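Side-chain contacts in mandelate racemase/muconate lactonizing enzyme family protein (Sulfitobacter sp. NAS-14.1, PDB 3T4W), which probably catalyses a metal-assisted reaction that begins with proton abstraction beside a carboxylate, as in its relatives of the enolase superfamily: residues A[94-99]-A[284-289]; A[137-142]-A[311-316]; A[262-267]-A[291-296]. One frame throughout, in Å; residues are numbered along the deposited sequence.

How the contacts relate
In this two-domain enzyme of the enolase superfamily, contacts 1 and 2 tie early parts of the chain to the barrel, whereas contact 3 packs two of the barrel's own helices together. Along the chain the segments run 94-99, 137-142, 262-267, 284-289, 291-296 and 311-316, so contacts 1 and 2 interlock. Their centres are about 15 Å apart, and Glu-314 of contact 2 joins them through a salt bridge to Lys-287. The centre of contact 3 is about 18 Å from that of contact 1 and 25 Å from that of contact 2. Helix 287-295 is shared by contacts 1 and 3, and Leu-284, just before it, packs on Val-293; this helix is thus held both by the N-terminal domain and by its barrel neighbour.

Contact 1 (A[94-99]-A[284-289]); sequences LMYRRA and LTTKAE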
loop_
_atom_site.group_PDB
_atom_site.type_symbol
_atom_site.label_atom_id
_atom_site.label_comp_id
_atom_site.label_asym_id
_atom_site.label_seq_id
_atom_site.Cartn_x
_atom_site.Cartn_y
_atom_site.Cartn_z
ATOM N N LEU A 94 -10.569 -13.494 -33.123
ATOM C CA LEU A 94 -12.025 -13.457 -33.214
ATOM C C LEU A 94 -12.676 -14.678 -32.561
ATOM O O LEU A 94 -13.676 -14.564 -31.842
ATOM C CB LEU A 94 -12.457 -13.341 -34.678
ATOM C CG LEU A 94 -13.957 -13.345 -34.993
ATOM C CD1 LEU A 94 -14.648 -12.149 -34.364
ATOM C CD2 LEU A 94 -14.199 -13.373 -36.503
ATOM N N MET A 95 -12.110 -15.850 -32.815
ATOM C CA MET A 95 -12.725 -17.082 -32.349
ATOM C C MET A 95 -12.561 -17.185 -30.843
ATOM O O MET A 95 -13.449 -17.665 -30.132
ATOM C CB MET A 95 -12.133 -18.294 -33.075
ATOM C CG MET A 95 -12.663 -18.458 -34.499
ATOM S SD MET A 95 -12.075 -19.945 -35.331
ATOM C CE MET A 95 -10.408 -19.452 -35.770
ATOM N N TYR A 96 -11.430 -16.697 -30.355
ATOM C CA TYR A 96 -11.188 -16.687 -28.927
ATOM C C TYR A 96 -12.192 -15.773 -28.234
ATOM O O TYR A 96 -12.805 -16.152 -27.232
ATOM C CB TYR A 96 -9.758 -16.261 -28.628
ATOM C CG TYR A 96 -9.515 -15.951 -27.170
ATOM C CD1 TYR A 96 -8.959 -16.902 -26.325
ATOM C CD2 TYR A 96 -9.838 -14.702 -26.642
ATOM C CE1 TYR A 96 -8.733 -16.625 -24.995
ATOM C CE2 TYR A 96 -9.619 -14.413 -25.309
ATOM C CZ TYR A 96 -9.065 -15.381 -24.488
ATOM O OH TYR A 96 -8.830 -15.110 -23.158
ATOM N N ARG A 97 -12.378 -14.575 -28.776
ATOM C CA ARG A 97 -13.351 -13.647 -28.208
ATOM C C ARG A 97 -14.761 -14.237 -28.158
ATOM O O ARG A 97 -15.476 -14.047 -27.181
ATOM C CB ARG A 97 -13.350 -12.310 -28.956
ATOM C CG ARG A 97 -12.174 -11.395 -28.630
ATOM C CD ARG A 97 -11.827 -11.407 -27.144
ATOM N NE ARG A 97 -12.796 -10.691 -26.314
ATOM C CZ ARG A 97 -12.632 -10.438 -25.015
ATOM N NH1 ARG A 97 -11.534 -10.838 -24.390
ATOM N NH2 ARG A 97 -13.564 -9.782 -24.338
ATOM N N ARG A 98 -15.158 -14.948 -29.216
ATOM C CA ARG A 98 -16.477 -15.590 -29.278
ATOM C C ARG A 98 -16.648 -16.646 -28.190
ATOM O O ARG A 98 -17.663 -16.679 -27.496
ATOM C CB ARG A 98 -16.692 -16.266 -30.631
ATOM C CG ARG A 98 -16.941 -15.339 -31.800
ATOM C CD ARG A 98 -16.952 -16.150 -33.085
ATOM N NE ARG A 98 -17.217 -15.346 -34.272
ATOM C CZ ARG A 98 -16.984 -15.755 -35.517
ATOM N NH1 ARG A 98 -16.464 -16.955 -35.738
ATOM N NH2 ARG A 98 -17.260 -14.961 -36.543
ATOM N N ALA A 99 -15.657 -17.523 -28.063
ATOM C CA ALA A 99 -15.703 -18.603 -27.082
ATOM C C ALA A 99 -15.640 -18.073 -25.648
ATOM O O ALA A 99 -16.445 -18.459 -24.801
ATOM C CB ALA A 99 -14.579 -19.606 -27.344
ATOM N N LEU A 284 -4.723 -23.022 -14.138
ATOM C CA LEU A 284 -5.215 -21.698 -14.494
ATOM C C LEU A 284 -5.614 -21.615 -15.962
ATOM O O LEU A 284 -5.136 -22.392 -16.793
ATOM C CB LEU A 284 -4.150 -20.639 -14.188
ATOM C CG LEU A 284 -3.730 -20.547 -12.726
ATOM C CD1 LEU A 284 -2.961 -19.249 -12.483
ATOM C CD2 LEU A 284 -4.958 -20.657 -11.804
ATOM N N THR A 285 -6.476 -20.660 -16.287
ATOM C CA THR A 285 -6.935 -20.522 -17.662
ATOM C C THR A 285 -7.119 -19.064 -18.074
ATOM O O THR A 285 -7.639 -18.253 -17.305
ATOM C CB THR A 285 -8.254 -21.299 -17.901
ATOM O OG1 THR A 285 -8.612 -21.221 -19.289
ATOM C CG2 THR A 285 -9.391 -20.727 -17.040
ATOM N N THR A 286 -6.696 -18.753 -19.297
ATOM C CA THR A 286 -6.726 -17.393 -19.850
ATOM C C THR A 286 -5.775 -16.412 -19.159
ATOM O O THR A 286 -5.411 -16.576 -17.989
ATOM C CB THR A 286 -8.158 -16.777 -19.909
ATOM O OG1 THR A 286 -8.462 -16.099 -18.681
ATOM C CG2 THR A 286 -9.218 -17.847 -20.219
ATOM N N LYS A 287 -5.389 -15.382 -19.902
ATOM C CA LYS A 287 -4.482 -14.357 -19.409
ATOM C C LYS A 287 -5.114 -13.564 -18.263
ATOM O O LYS A 287 -4.412 -12.909 -17.496
ATOM C CB LYS A 287 -4.092 -13.420 -20.554
ATOM C CG LYS A 287 -5.183 -12.436 -20.925
ATOM C CD LYS A 287 -5.190 -12.097 -22.400
ATOM C CE LYS A 287 -6.532 -11.464 -22.777
ATOM N NZ LYS A 287 -7.215 -12.171 -23.902
ATOM N N ALA A 288 -6.439 -13.617 -18.151
ATOM C CA ALA A 288 -7.141 -12.881 -17.101
ATOM C C ALA A 288 -6.879 -13.481 -15.719
ATOM O O ALA A 288 -7.108 -12.834 -14.695
ATOM C CB ALA A 288 -8.634 -12.842 -17.383
ATOM N N GLU A 289 -6.408 -14.723 -15.696
ATOM C CA GLU A 289 -6.100 -15.384 -14.439
ATOM C C GLU A 289 -4.613 -15.344 -14.146
ATOM O O GLU A 289 -4.202 -15.435 -12.992
ATOM C CB GLU A 289 -6.602 -16.825 -14.438
ATOM C CG GLU A 289 -8.103 -16.939 -14.259
ATOM C CD GLU A 289 -8.561 -18.374 -14.084
ATOM O OE1 GLU A 289 -7.698 -19.273 -13.991
ATOM O OE2 GLU A 289 -9.784 -18.603 -14.036
#
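Tyr-96 reaches from helix 92-101 across to Thr-286 and Lys-287, and its side chain can be traced outward. From CB the ring carbon CG is placed trans to the backbone N (chi1 168°), which aims the ring away from its own helix and at the segment 284-289. Low on the ring, the edge is lined in plane by the CD methylene of the next residue, Arg-97. Farther out, CE2 comes 3.6 Å from Lys-287 NZ, which approaches the ring obliquely. At the tip, the Tyr-96 OH is 3.4 Å from Lys-287 NZ and 3.7 Å from Thr-286 CB, the two side chains of Tyr-96 and Thr-286 meeting at about a right angle. The same hydroxyl has a weak hydrogen bond to Glu-314. Lys-287 gets its ammonium group here through bends at chi2 and chi4. Arg-97 NH1 stands 4.5 Å from Lys-287 NZ; the lysine forms a salt bridge with Glu-314, and both cations have long, weak ion pairs with Glu-323 of a third subunit, negative charge that probably eases their proximity. Thr-286 is held at OG1 by two bonds: it donates to Thr-285 O at 2.7 Å and accepts from Ala-288 N at 3.2 Å, the latter an N-cap bond at the start of helix 287-295. A capping-domain helix thus docks through one aromatic side chain on the loop leading from strand 278-280 into helix 287-295, a β-to-α loop at the barrel end that the N-terminal domain covers in the enolase superfamily.

Contact 2 (A[137-142]-A[311-316]); sequences ALIGGR and GIWEAK
The irregular backbone of 137-142 passes the first turn and a half of helix 312-323, bringing the CA atoms of Ile-139 and Lys-316 to 8.1 Å, while Gly-140 and Gly-141 turn the chain with positive phi values. Ile-139 carries the apolar part. Its CG1 lies between the backbone N and the carbonyl carbon (chi1 61°), a rotamer that leaves CG2 anti to the carbonyl carbon. On the longer branch CD1 rests 3.9 Å from Ile-312 CG2, the side chains crossing at about a right angle, and on the shorter one CG2 sits 3.9 Å from Trp-313 CZ3, at the ring edge and in its plane. Helix 312-323 belongs to the β/α-barrel, bridging the parallel strands 301-302 and 328-329, whereas 137-142 is part of the connection from helix 110-130 into barrel strand 146-152. The polar part is a single bond. Lys-316 bends at chi2 and chi3, passes its CD 4.2 Å from Ile-139 CD1, and donates from NZ to Ile-139 O at 3.0 Å, nearly end-on to the carbonyl (159°) and tilted 21° from its plane. Ser-349 is a second hydrogen-bond partner of that ammonium group. Trp-313 directs NE1 elsewhere, to Glu-93, and its ring meets that of Trp-124. Trp-313 of a neighbouring subunit also packs against Lys-316.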
loop_
_atom_site.group_PDB
_atom_site.type_symbol
_atom_site.label_atom_id
_atom_site.label_comp_id
_atom_site.label_asym_id
_atom_site.label_seq_id
_atom_site.Cartn_x
_atom_site.Cartn_y
_atom_site.Cartn_z
ATOM N N ALA A 137 7.487 -20.348 -36.482
ATOM C CA ALA A 137 7.853 -19.376 -37.502
ATOM C C ALA A 137 6.735 -18.362 -37.741
ATOM O O ALA A 137 6.967 -17.281 -38.289
ATOM C CB ALA A 137 8.224 -20.083 -38.801
ATOM N N LEU A 138 5.526 -18.712 -37.329
ATOM C CA LEU A 138 4.370 -17.855 -37.564
ATOM C C LEU A 138 4.098 -16.983 -36.350
ATOM O O LEU A 138 3.325 -16.032 -36.418
ATOM C CB LEU A 138 3.138 -18.705 -37.906
ATOM C CG LEU A 138 3.326 -19.661 -39.097
ATOM C CD1 LEU A 138 2.130 -20.591 -39.276
ATOM C CD2 LEU A 138 3.593 -18.888 -40.382
ATOM N N ILE A 139 4.760 -17.305 -35.244
ATOM C CA ILE A 139 4.539 -16.610 -33.986
ATOM C C ILE A 139 5.817 -15.964 -33.406
ATOM O O ILE A 139 6.088 -16.046 -32.209
ATOM C CB ILE A 139 3.865 -17.547 -32.948
ATOM C CG1 ILE A 139 4.748 -18.758 -32.636
ATOM C CG2 ILE A 139 2.509 -18.040 -33.458
ATOM C CD1 ILE A 139 4.104 -19.735 -31.652
ATOM N N GLY A 140 6.602 -15.310 -34.253
ATOM C CA GLY A 140 7.752 -14.570 -33.756
ATOM C C GLY A 140 9.088 -15.097 -34.241
ATOM O O GLY A 140 10.081 -14.367 -34.257
ATOM N N GLY A 141 9.115 -16.369 -34.624
ATOM C CA GLY A 141 10.283 -16.945 -35.258
ATOM C C GLY A 141 11.080 -17.845 -34.346
ATOM O O GLY A 141 10.721 -18.060 -33.190
ATOM N N ARG A 142 12.179 -18.373 -34.867
ATOM C CA ARG A 142 13.032 -19.255 -34.085
ATOM C C ARG A 142 13.912 -18.483 -33.102
ATOM O O ARG A 142 15.098 -18.255 -33.349
ATOM C CB ARG A 142 13.896 -20.111 -35.004
ATOM C CG ARG A 142 14.351 -21.405 -34.364
ATOM C CD ARG A 142 15.308 -22.130 -35.277
ATOM N NE ARG A 142 16.418 -21.268 -35.672
ATOM C CZ ARG A 142 17.170 -21.481 -36.743
ATOM N NH1 ARG A 142 16.921 -22.524 -37.526
ATOM N NH2 ARG A 142 18.161 -20.649 -37.032
ATOM N N GLY A 311 -5.179 -21.855 -25.740
ATOM C CA GLY A 311 -4.449 -22.124 -26.963
ATOM C C GLY A 311 -3.044 -21.558 -27.051
ATOM O O GLY A 311 -2.492 -21.017 -26.091
ATOM N N ILE A 312 -2.456 -21.694 -28.231
ATOM C CA ILE A 312 -1.102 -21.231 -28.463
ATOM C C ILE A 312 -1.022 -19.699 -28.396
ATOM O O ILE A 312 -0.151 -19.141 -27.720
ATOM C CB ILE A 312 -0.571 -21.773 -29.805
ATOM C CG1 ILE A 312 -0.269 -23.267 -29.665
ATOM C CG2 ILE A 312 0.670 -21.012 -30.260
ATOM C CD1 ILE A 312 0.328 -23.895 -30.904
ATOM N N TRP A 313 -1.950 -19.030 -29.077
ATOM C CA TRP A 313 -1.961 -17.570 -29.147
ATOM C C TRP A 313 -2.081 -16.953 -27.756
ATOM O O TRP A 313 -1.308 -16.065 -27.386
ATOM C CB TRP A 313 -3.110 -17.100 -30.043
ATOM C CG TRP A 313 -2.955 -15.722 -30.597
ATOM C CD1 TRP A 313 -3.840 -14.693 -30.488
ATOM C CD2 TRP A 313 -1.852 -15.225 -31.369
ATOM N NE1 TRP A 313 -3.357 -13.582 -31.139
ATOM C CE2 TRP A 313 -2.138 -13.884 -31.689
ATOM C CE3 TRP A 313 -0.656 -15.789 -31.827
ATOM C CZ2 TRP A 313 -1.272 -13.094 -32.442
ATOM C CZ3 TRP A 313 0.208 -14.999 -32.574
ATOM C CH2 TRP A 313 -0.108 -13.667 -32.875
ATOM N N GLU A 314 -3.052 -17.436 -26.989
ATOM C CA GLU A 314 -3.271 -16.949 -25.637
ATOM C C GLU A 314 -1.989 -17.072 -24.825
ATOM O O GLU A 314 -1.593 -16.139 -24.131
ATOM C CB GLU A 314 -4.405 -17.726 -24.960
ATOM C CG GLU A 314 -4.766 -17.228 -23.553
ATOM C CD GLU A 314 -5.503 -15.899 -23.580
ATOM O OE1 GLU A 314 -5.520 -15.246 -24.644
ATOM O OE2 GLU A 314 -6.077 -15.506 -22.547
ATOM N N ALA A 315 -1.344 -18.230 -24.920
ATOM C CA ALA A 315 -0.115 -18.488 -24.177
ATOM C C ALA A 315 1.022 -17.562 -24.623
ATOM O O ALA A 315 1.917 -17.251 -23.845
ATOM C CB ALA A 315 0.287 -19.952 -24.304
ATOM N N LYS A 316 0.984 -17.115 -25.872
ATOM C CA LYS A 316 1.960 -16.137 -26.338
ATOM C C LYS A 316 1.753 -14.788 -25.657
ATOM O O LYS A 316 2.713 -14.059 -25.399
ATOM C CB LYS A 316 1.880 -15.972 -27.852
ATOM C CG LYS A 316 2.596 -17.062 -28.619
ATOM C CD LYS A 316 4.105 -16.870 -28.559
ATOM C CE LYS A 316 4.520 -15.533 -29.155
ATOM N NZ LYS A 316 5.996 -15.461 -29.308
#

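Contact 3 (A[262-267]-A[291-296]); sequences DAVEQM and APVLRS
Val-264, in the first turn of helix 264-273, packs against Pro-292 and Val-293 and carries nearly all of its own segment's part of the contact, the nearest backbones being Val-264 and Val-293 with CA atoms 6.1 Å apart. Its two methyls divide the work. CG2 faces the apolar side, 4.3 Å from Val-293 CG2 and 4.4 Å from Pro-292 CB. CG1, trans to the backbone N (chi1 175°), reaches the 292-296 turn, 3.5 Å from Pro-292 O. That carbonyl is already engaged: Ser-296 OG donates to Pro-292 O at 3.0 Å, and Ser-296 N donates to the same oxygen at 3.1 Å, so one acceptor takes two bonds from one residue. Burial differs across the contact. On the inner side Val-293 is buried, whereas Pro-292 and Ser-296 form a partly exposed margin; near it the solvent-exposed Glu-265 leaves this contact altogether, its salt bridge being with Arg-295 of a neighbouring subunit. Helices 264-273 and 287-295 are successive outer helices of the barrel, flanking strand 278-280 in the chain; Met-267 packs inward on that strand, and Val-293 on Leu-302 of the next one.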
loop_
_atom_site.group_PDB
_atom_site.type_symbol
_atom_site.label_atom_id
_atom_site.label_comp_id
_atom_site.label_asym_id
_atom_site.label_seq_id
_atom_site.Cartn_x
_atom_site.Cartn_y
_atom_site.Cartn_z
ATOM N N ASP A 262 -6.871 -21.377 -6.128
ATOM C CA ASP A 262 -7.960 -20.494 -5.944
ATOM C C ASP A 262 -7.815 -19.367 -4.935
ATOM O O ASP A 262 -8.795 -18.849 -4.500
ATOM C CB ASP A 262 -9.219 -21.279 -5.648
ATOM C CG ASP A 262 -9.243 -21.852 -4.266
ATOM O OD1 ASP A 262 -8.213 -21.980 -3.624
ATOM O OD2 ASP A 262 -10.324 -22.218 -3.872
ATOM N N ALA A 263 -6.592 -18.979 -4.651
ATOM C CA ALA A 263 -6.258 -17.857 -3.807
ATOM C C ALA A 263 -4.916 -17.205 -4.210
ATOM O O ALA A 263 -3.941 -17.475 -3.604
ATOM C CB ALA A 263 -6.201 -18.318 -2.441
ATOM N N VAL A 264 -4.884 -16.358 -5.233
ATOM C CA VAL A 264 -3.649 -15.707 -5.660
ATOM C C VAL A 264 -2.895 -15.058 -4.504
ATOM O O VAL A 264 -1.715 -15.325 -4.289
ATOM C CB VAL A 264 -3.926 -14.620 -6.721
ATOM C CG1 VAL A 264 -2.643 -13.862 -7.064
ATOM C CG2 VAL A 264 -4.543 -15.234 -7.973
ATOM N N GLU A 265 -3.584 -14.200 -3.760
ATOM C CA GLU A 265 -2.936 -13.419 -2.710
ATOM C C GLU A 265 -2.269 -14.321 -1.671
ATOM O O GLU A 265 -1.202 -13.993 -1.135
ATOM C CB GLU A 265 -3.937 -12.459 -2.060
ATOM C CG GLU A 265 -5.099 -12.077 -2.988
ATOM C CD GLU A 265 -5.920 -10.884 -2.484
ATOM O OE1 GLU A 265 -7.158 -10.873 -2.714
ATOM O OE2 GLU A 265 -5.329 -9.962 -1.868
ATOM N N GLN A 266 -2.879 -15.472 -1.409
ATOM C CA GLN A 266 -2.274 -16.428 -0.494
ATOM C C GLN A 266 -1.009 -17.024 -1.088
ATOM O O GLN A 266 -0.023 -17.226 -0.380
ATOM C CB GLN A 266 -3.257 -17.532 -0.089
ATOM C CG GLN A 266 -4.385 -17.066 0.816
ATOM C CD GLN A 266 -3.890 -16.505 2.145
ATOM O OE1 GLN A 266 -4.267 -15.405 2.542
ATOM N NE2 GLN A 266 -3.038 -17.256 2.828
ATOM N N MET A 267 -1.016 -17.311 -2.385
ATOM C CA MET A 267 0.185 -17.887 -2.979
ATOM C C MET A 267 1.321 -16.874 -2.898
ATOM O O MET A 267 2.456 -17.233 -2.608
ATOM C CB MET A 267 -0.048 -18.362 -4.416
ATOM C CG MET A 267 1.121 -19.177 -4.993
ATOM S SD MET A 267 0.763 -19.900 -6.615
ATOM C CE MET A 267 -0.289 -21.274 -6.154
ATOM N N ALA A 291 -2.702 -12.739 -15.105
ATOM C CA ALA A 291 -2.371 -11.345 -14.859
ATOM C C ALA A 291 -2.243 -11.022 -13.364
ATOM O O ALA A 291 -1.255 -10.418 -12.950
ATOM C CB ALA A 291 -3.380 -10.419 -15.537
ATOM N N PRO A 292 -3.242 -11.410 -12.552
ATOM C CA PRO A 292 -3.133 -11.204 -11.102
ATOM C C PRO A 292 -2.021 -12.039 -10.459
ATOM O O PRO A 292 -1.465 -11.637 -9.429
ATOM C CB PRO A 292 -4.505 -11.641 -10.582
ATOM C CG PRO A 292 -5.416 -11.433 -11.748
ATOM C CD PRO A 292 -4.605 -11.810 -12.942
ATOM N N VAL A 293 -1.691 -13.177 -11.061
ATOM C CA VAL A 293 -0.574 -13.977 -10.577
ATOM C C VAL A 293 0.746 -13.208 -10.656
ATOM O O VAL A 293 1.521 -13.209 -9.703
ATOM C CB VAL A 293 -0.457 -15.316 -11.327
ATOM C CG1 VAL A 293 0.878 -15.985 -11.016
ATOM C CG2 VAL A 293 -1.625 -16.226 -10.952
ATOM N N LEU A 294 1.000 -12.549 -11.784
ATOM C CA LEU A 294 2.207 -11.737 -11.921
ATOM C C LEU A 294 2.115 -10.462 -11.092
ATOM O O LEU A 294 3.068 -10.071 -10.424
ATOM C CB LEU A 294 2.439 -11.356 -13.379
ATOM C CG LEU A 294 2.660 -12.507 -14.350
ATOM C CD1 LEU A 294 2.475 -12.008 -15.773
ATOM C CD2 LEU A 294 4.036 -13.147 -14.136
ATOM N N ARG A 295 0.962 -9.809 -11.153
ATOM C CA ARG A 295 0.794 -8.507 -10.533
ATOM C C ARG A 295 1.047 -8.561 -9.026
ATOM O O ARG A 295 1.626 -7.643 -8.457
ATOM C CB ARG A 295 -0.605 -7.954 -10.827
ATOM C CG ARG A 295 -0.686 -6.441 -10.775
ATOM C CD ARG A 295 -2.083 -5.918 -11.074
ATOM N NE ARG A 295 -2.560 -6.296 -12.402
ATOM C CZ ARG A 295 -3.670 -6.995 -12.625
ATOM N NH1 ARG A 295 -4.033 -7.287 -13.868
ATOM N NH2 ARG A 295 -4.424 -7.392 -11.601
ATOM N N SER A 296 0.637 -9.656 -8.393
ATOM C CA SER A 296 0.651 -9.767 -6.938
ATOM C C SER A 296 1.903 -10.450 -6.401
ATOM O O SER A 296 2.100 -10.522 -5.185
ATOM C CB SER A 296 -0.564 -10.563 -6.473
ATOM O OG SER A 296 -0.315 -11.950 -6.631
#